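Local coordinates for protein nicotinate-nucleotide pyrophosphorylase (Francisella tularensis subsp. tularensis, PDB 3TQV) that probably converts quinolinate and phosphoribosyl pyrophosphate into nicotinate mononucleotide, carbon dioxide and diphosphate, a step in NAD biosynthesis, at residues 46-56 against 278-286. Sequence-based numbering, arbitrary orientation.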
ATOM      1  N   THR B  46      14.268 -29.079  -2.260  1.00 22.53           N
ATOM      2  CA  THR B  46      13.779 -29.036  -3.619  1.00 16.24           C
ATOM      3  C   THR B  46      14.211 -27.752  -4.305  1.00 20.92           C
ATOM      4  O   THR B  46      15.205 -27.130  -3.936  1.00 21.84           O
ATOM      5  CB  THR B  46      12.261 -29.185  -3.686  1.00 18.51           C
ATOM      6  OG1 THR B  46      11.854 -29.180  -5.055  1.00 17.89           O
ATOM      7  CG2 THR B  46      11.561 -28.059  -2.947  1.00 21.73           C
ATOM      8  N   THR B  47      13.433 -27.352  -5.292  1.00 24.57           N
ATOM      9  CA  THR B  47      13.817 -26.300  -6.198  1.00 22.72           C
ATOM     10  C   THR B  47      12.582 -25.461  -6.472  1.00 24.06           C
ATOM     11  O   THR B  47      11.461 -25.912  -6.257  1.00 23.69           O
ATOM     12  CB  THR B  47      14.320 -26.932  -7.521  1.00 23.26           C
ATOM     13  OG1 THR B  47      15.605 -26.393  -7.876  1.00 26.78           O
ATOM     14  CG2 THR B  47      13.296 -26.742  -8.659  1.00 18.75           C
ATOM     15  N   ALA B  48      12.771 -24.240  -6.947  1.00 19.09           N
ATOM     16  CA  ALA B  48      11.625 -23.401  -7.290  1.00 15.86           C
ATOM     17  C   ALA B  48      12.048 -22.189  -8.099  1.00 12.80           C
ATOM     18  O   ALA B  48      13.233 -21.922  -8.260  1.00  9.57           O
ATOM     19  CB  ALA B  48      10.886 -22.970  -6.031  1.00  9.22           C
ATOM     20  N   PHE B  49      11.075 -21.441  -8.598  1.00 12.04           N
ATOM     21  CA  PHE B  49      11.400 -20.233  -9.331  1.00 16.82           C
ATOM     22  C   PHE B  49      10.201 -19.304  -9.399  1.00 15.36           C
ATOM     23  O   PHE B  49       9.062 -19.744  -9.295  1.00 11.28           O
ATOM     24  CB  PHE B  49      11.927 -20.574 -10.727  1.00 11.58           C
ATOM     25  CG  PHE B  49      10.917 -21.258 -11.619  1.00 20.97           C
ATOM     26  CD1 PHE B  49      10.004 -20.511 -12.360  1.00 25.45           C
ATOM     27  CD2 PHE B  49      10.897 -22.642 -11.735  1.00 24.59           C
ATOM     28  CE1 PHE B  49       9.091 -21.126 -13.185  1.00 20.42           C
ATOM     29  CE2 PHE B  49       9.978 -23.269 -12.558  1.00 23.49           C
ATOM     30  CZ  PHE B  49       9.078 -22.515 -13.291  1.00 20.76           C
ATOM     31  N   CYS B  50      10.461 -18.016  -9.573  1.00 24.85           N
ATOM     32  CA  CYS B  50       9.405 -17.022  -9.515  1.00 17.03           C
ATOM     33  C   CYS B  50       9.216 -16.328 -10.862  1.00 18.21           C
ATOM     34  O   CYS B  50      10.182 -15.843 -11.449  1.00 22.78           O
ATOM     35  CB  CYS B  50       9.735 -15.995  -8.425  1.00 14.21           C
ATOM     36  SG  CYS B  50       8.648 -14.560  -8.388  1.00 17.50           S
ATOM     37  N   ILE B  51       7.983 -16.270 -11.354  1.00 23.62           N
ATOM     38  CA  ILE B  51       7.717 -15.542 -12.588  1.00 29.19           C
ATOM     39  C   ILE B  51       6.895 -14.297 -12.375  1.00 31.99           C
ATOM     40  O   ILE B  51       6.095 -14.231 -11.452  1.00 31.29           O
ATOM     41  CB  ILE B  51       6.904 -16.369 -13.586  1.00 31.18           C
ATOM     42  CG1 ILE B  51       6.121 -17.454 -12.858  1.00 30.70           C
ATOM     43  CG2 ILE B  51       7.797 -16.939 -14.668  1.00 21.46           C
ATOM     44  CD1 ILE B  51       5.042 -18.038 -13.714  1.00 33.28           C
ATOM     45  N   THR B  52       7.082 -13.324 -13.259  1.00 24.05           N
ATOM     46  CA  THR B  52       6.084 -12.290 -13.473  1.00 22.45           C
ATOM     47  C   THR B  52       5.094 -12.815 -14.504  1.00 22.66           C
ATOM     48  O   THR B  52       5.441 -13.642 -15.339  1.00 27.16           O
ATOM     49  CB  THR B  52       6.672 -11.028 -14.079  1.00 19.80           C
ATOM     50  OG1 THR B  52       8.038 -10.886 -13.692  1.00 26.96           O
ATOM     51  CG2 THR B  52       5.896  -9.835 -13.599  1.00 20.08           C
ATOM     52  N   ARG B  53       3.861 -12.340 -14.452  1.00 22.32           N
ATOM     53  CA  ARG B  53       2.934 -12.660 -15.515  1.00 27.04           C
ATOM     54  C   ARG B  53       2.780 -11.423 -16.410  1.00 27.99           C
ATOM     55  O   ARG B  53       1.995 -11.419 -17.358  1.00 24.33           O
ATOM     56  CB  ARG B  53       1.587 -13.104 -14.946  1.00 28.74           C
ATOM     57  CG  ARG B  53       1.656 -14.207 -13.904  1.00 27.41           C
ATOM     58  CD  ARG B  53       1.787 -15.592 -14.537  1.00 33.49           C
ATOM     59  NE  ARG B  53       1.344 -16.644 -13.625  1.00 36.75           N
ATOM     60  CZ  ARG B  53       1.564 -17.947 -13.793  1.00 41.10           C
ATOM     61  NH1 ARG B  53       2.238 -18.393 -14.845  1.00 38.00           N
ATOM     62  NH2 ARG B  53       1.105 -18.813 -12.897  1.00 41.20           N
ATOM     63  N   GLU B  54       3.546 -10.376 -16.111  1.00 19.33           N
ATOM     64  CA  GLU B  54       3.407  -9.118 -16.831  1.00 17.00           C
ATOM     65  C   GLU B  54       4.694  -8.332 -16.794  1.00 16.13           C
ATOM     66  O   GLU B  54       5.519  -8.538 -15.927  1.00 19.28           O
ATOM     67  CB  GLU B  54       2.263  -8.294 -16.243  1.00 23.74           C
ATOM     68  CG  GLU B  54       2.276  -8.248 -14.721  1.00 23.16           C
ATOM     69  CD  GLU B  54       1.260  -7.281 -14.138  1.00 29.89           C
ATOM     70  OE1 GLU B  54       0.499  -7.708 -13.231  1.00 28.55           O
ATOM     71  OE2 GLU B  54       1.236  -6.099 -14.578  1.00 32.47           O
ATOM     72  N   GLU B  55       4.878  -7.443 -17.757  1.00 23.06           N
ATOM     73  CA  GLU B  55       6.092  -6.632 -17.811  1.00 28.20           C
ATOM     74  C   GLU B  55       6.155  -5.765 -16.568  1.00 24.48           C
ATOM     75  O   GLU B  55       5.121  -5.315 -16.060  1.00 29.34           O
ATOM     76  CB  GLU B  55       6.098  -5.766 -19.067  1.00 29.11           C
ATOM     77  CG  GLU B  55       7.400  -5.035 -19.363  1.00 32.54           C
ATOM     78  CD  GLU B  55       7.330  -4.292 -20.691  1.00 37.71           C
ATOM     79  OE1 GLU B  55       7.345  -3.045 -20.688  1.00 46.78           O
ATOM     80  OE2 GLU B  55       7.242  -4.970 -21.737  1.00 38.72           O
HETATM   81  N   MSE B  56       7.362  -5.527 -16.069  1.00 37.95           N
HETATM   82  CA  MSE B  56       7.490  -4.880 -14.778  1.00 37.29           C
HETATM   83  C   MSE B  56       8.886  -4.363 -14.525  1.00 36.63           C
HETATM   84  O   MSE B  56       9.846  -4.848 -15.111  1.00 37.96           O
HETATM   85  CB  MSE B  56       7.118  -5.872 -13.684  1.00 33.12           C
HETATM   86  CG  MSE B  56       7.992  -7.107 -13.676  1.00 33.38           C
HETATM   87 SE   MSE B  56       9.104  -7.227 -12.076  1.00 33.93          SE
HETATM   88  CE  MSE B  56       7.800  -7.903 -10.804  1.00 33.72           C
ATOM     89  N   ALA B 278      -0.338  -3.747  -7.719  1.00 19.59           N
ATOM     90  CA  ALA B 278       0.598  -4.851  -7.514  1.00 17.67           C
ATOM     91  C   ALA B 278       0.860  -5.644  -8.802  1.00 18.20           C
ATOM     92  O   ALA B 278      -0.049  -5.926  -9.591  1.00 17.97           O
ATOM     93  CB  ALA B 278       0.124  -5.776  -6.398  1.00 15.59           C
ATOM     94  N   ILE B 279       2.126  -5.973  -9.007  1.00 17.32           N
ATOM     95  CA  ILE B 279       2.525  -6.835 -10.096  1.00 15.60           C
ATOM     96  C   ILE B 279       2.121  -8.266  -9.796  1.00 14.50           C
ATOM     97  O   ILE B 279       2.281  -8.744  -8.669  1.00 13.50           O
ATOM     98  CB  ILE B 279       4.051  -6.800 -10.300  1.00 14.79           C
ATOM     99  CG1 ILE B 279       4.499  -5.382 -10.689  1.00 20.15           C
ATOM    100  CG2 ILE B 279       4.472  -7.845 -11.319  1.00 14.56           C
ATOM    101  CD1 ILE B 279       3.541  -4.648 -11.657  1.00 15.58           C
ATOM    102  N   ASP B 280       1.608  -8.947 -10.816  1.00 15.50           N
ATOM    103  CA  ASP B 280       1.207 -10.336 -10.681  1.00 16.37           C
ATOM    104  C   ASP B 280       2.397 -11.301 -10.789  1.00 19.62           C
ATOM    105  O   ASP B 280       3.115 -11.372 -11.814  1.00 19.35           O
ATOM    106  CB  ASP B 280       0.125 -10.673 -11.706  1.00 11.39           C
ATOM    107  CG  ASP B 280      -0.435 -12.053 -11.526  1.00 20.18           C
ATOM    108  OD1 ASP B 280      -0.360 -12.601 -10.406  1.00 26.65           O
ATOM    109  OD2 ASP B 280      -0.958 -12.593 -12.515  1.00 22.20           O
ATOM    110  N   LEU B 281       2.601 -12.042  -9.706  1.00  9.41           N
ATOM    111  CA  LEU B 281       3.753 -12.904  -9.558  1.00 12.28           C
ATOM    112  C   LEU B 281       3.264 -14.295  -9.297  1.00 16.65           C
ATOM    113  O   LEU B 281       2.091 -14.495  -9.027  1.00 13.83           O
ATOM    114  CB  LEU B 281       4.599 -12.450  -8.369  1.00 13.49           C
ATOM    115  CG  LEU B 281       5.166 -11.045  -8.498  1.00 13.81           C
ATOM    116  CD1 LEU B 281       6.137 -10.766  -7.364  1.00 11.33           C
ATOM    117  CD2 LEU B 281       5.836 -10.894  -9.855  1.00 13.57           C
ATOM    118  N   SER B 282       4.166 -15.261  -9.374  1.00 21.00           N
ATOM    119  CA  SER B 282       3.849 -16.623  -8.996  1.00 24.17           C
ATOM    120  C   SER B 282       5.147 -17.360  -8.608  1.00 24.03           C
ATOM    121  O   SER B 282       6.170 -17.228  -9.272  1.00 23.63           O
ATOM    122  CB  SER B 282       3.106 -17.317 -10.142  1.00 18.92           C
ATOM    123  OG  SER B 282       2.807 -18.656  -9.819  1.00 22.62           O
ATOM    124  N   LEU B 283       5.123 -18.103  -7.510  1.00 31.02           N
ATOM    125  CA  LEU B 283       6.256 -18.962  -7.192  1.00 28.04           C
ATOM    126  C   LEU B 283       5.958 -20.395  -7.649  1.00 31.36           C
ATOM    127  O   LEU B 283       5.029 -21.036  -7.159  1.00 29.79           O
ATOM    128  CB  LEU B 283       6.563 -18.937  -5.694  1.00 21.28           C
ATOM    129  CG  LEU B 283       7.807 -19.727  -5.258  1.00 27.23           C
ATOM    130  CD1 LEU B 283       9.055 -18.994  -5.678  1.00 25.36           C
ATOM    131  CD2 LEU B 283       7.823 -19.954  -3.757  1.00 19.38           C
ATOM    132  N   GLN B 284       6.722 -20.894  -8.604  1.00 19.42           N
ATOM    133  CA  GLN B 284       6.550 -22.281  -9.015  1.00 23.36           C
ATOM    134  C   GLN B 284       7.522 -23.172  -8.229  1.00 22.46           C
ATOM    135  O   GLN B 284       8.749 -23.068  -8.364  1.00 19.42           O
ATOM    136  CB  GLN B 284       6.692 -22.443 -10.542  1.00 21.26           C
ATOM    137  CG  GLN B 284       5.710 -21.584 -11.357  1.00 23.18           C
ATOM    138  CD  GLN B 284       4.256 -22.038 -11.217  1.00 26.48           C
ATOM    139  OE1 GLN B 284       3.953 -23.226 -11.355  1.00 26.50           O
ATOM    140  NE2 GLN B 284       3.353 -21.098 -10.949  1.00 32.46           N
ATOM    141  N   VAL B 285       6.950 -24.023  -7.382  1.00 19.61           N
ATOM    142  CA  VAL B 285       7.722 -24.870  -6.491  1.00 20.22           C
ATOM    143  C   VAL B 285       7.769 -26.320  -6.966  1.00 30.92           C
ATOM    144  O   VAL B 285       6.807 -27.069  -6.778  1.00 31.19           O
ATOM    145  CB  VAL B 285       7.151 -24.824  -5.048  1.00 21.28           C
ATOM    146  CG1 VAL B 285       7.877 -25.804  -4.135  1.00 18.75           C
ATOM    147  CG2 VAL B 285       7.253 -23.432  -4.489  1.00 17.34           C
ATOM    148  N   GLN B 286       8.887 -26.688  -7.591  1.00 28.87           N
ATOM    149  CA  GLN B 286       9.200 -28.080  -7.923  1.00 36.21           C
ATOM    150  C   GLN B 286      10.336 -28.220  -8.928  1.00 46.67           C
ATOM    151  O   GLN B 286      10.154 -27.957 -10.116  1.00 43.19           O
ATOM    152  CB  GLN B 286       7.974 -28.848  -8.409  1.00 39.76           C
ATOM    153  CG  GLN B 286       7.438 -29.826  -7.381  1.00 40.06           C
ATOM    154  CD  GLN B 286       8.534 -30.689  -6.796  1.00 38.22           C
ATOM    155  OE1 GLN B 286       9.605 -30.199  -6.433  1.00 40.72           O
ATOM    156  NE2 GLN B 286       8.280 -31.993  -6.718  1.00 43.37           N
TER
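With CG of F49 set between its backbone N and carbonyl carbon (chi1 64°) and CG of Q284 beside its own N (chi1 -57°), the two side chains meet on one face of the sheet: Q284 CB sits over the phenyl ring in a CH-pi contact, 3.9 Å from the F49 ring centroid, offset toward the rim. The Q284 chain then bends at chi2 (-69°), and its NE2 donates to S282 OG at 2.7 Å. The R53 guanidinium comes up obliquely, its NH2 3.5 Å from S282 OG. Beneath them the backbones pair antiparallel: F49 with Q284, and I51 with S282, each exchange two hydrogen bonds, F49 N reaching Q284 O at 2.8 Å. In this way the C-terminal strand 281-285 returns from the TIM-barrel-like domain and becomes, within this chain, an outer strand of the four-stranded antiparallel sheet of the N-terminal domain, next to strand 45-52, whose other neighbour is strand 92-97. On the opposite face, which also carries A48 and C50, L281 and L283 touch helix 100-130. Past the strand, E54 OE1 accepts D280 N at 2.9 Å from above its carboxylate plane, while CE of selenomethionine M56 packs 3.4 Å from I279 CG2 and also touches L281 CD2.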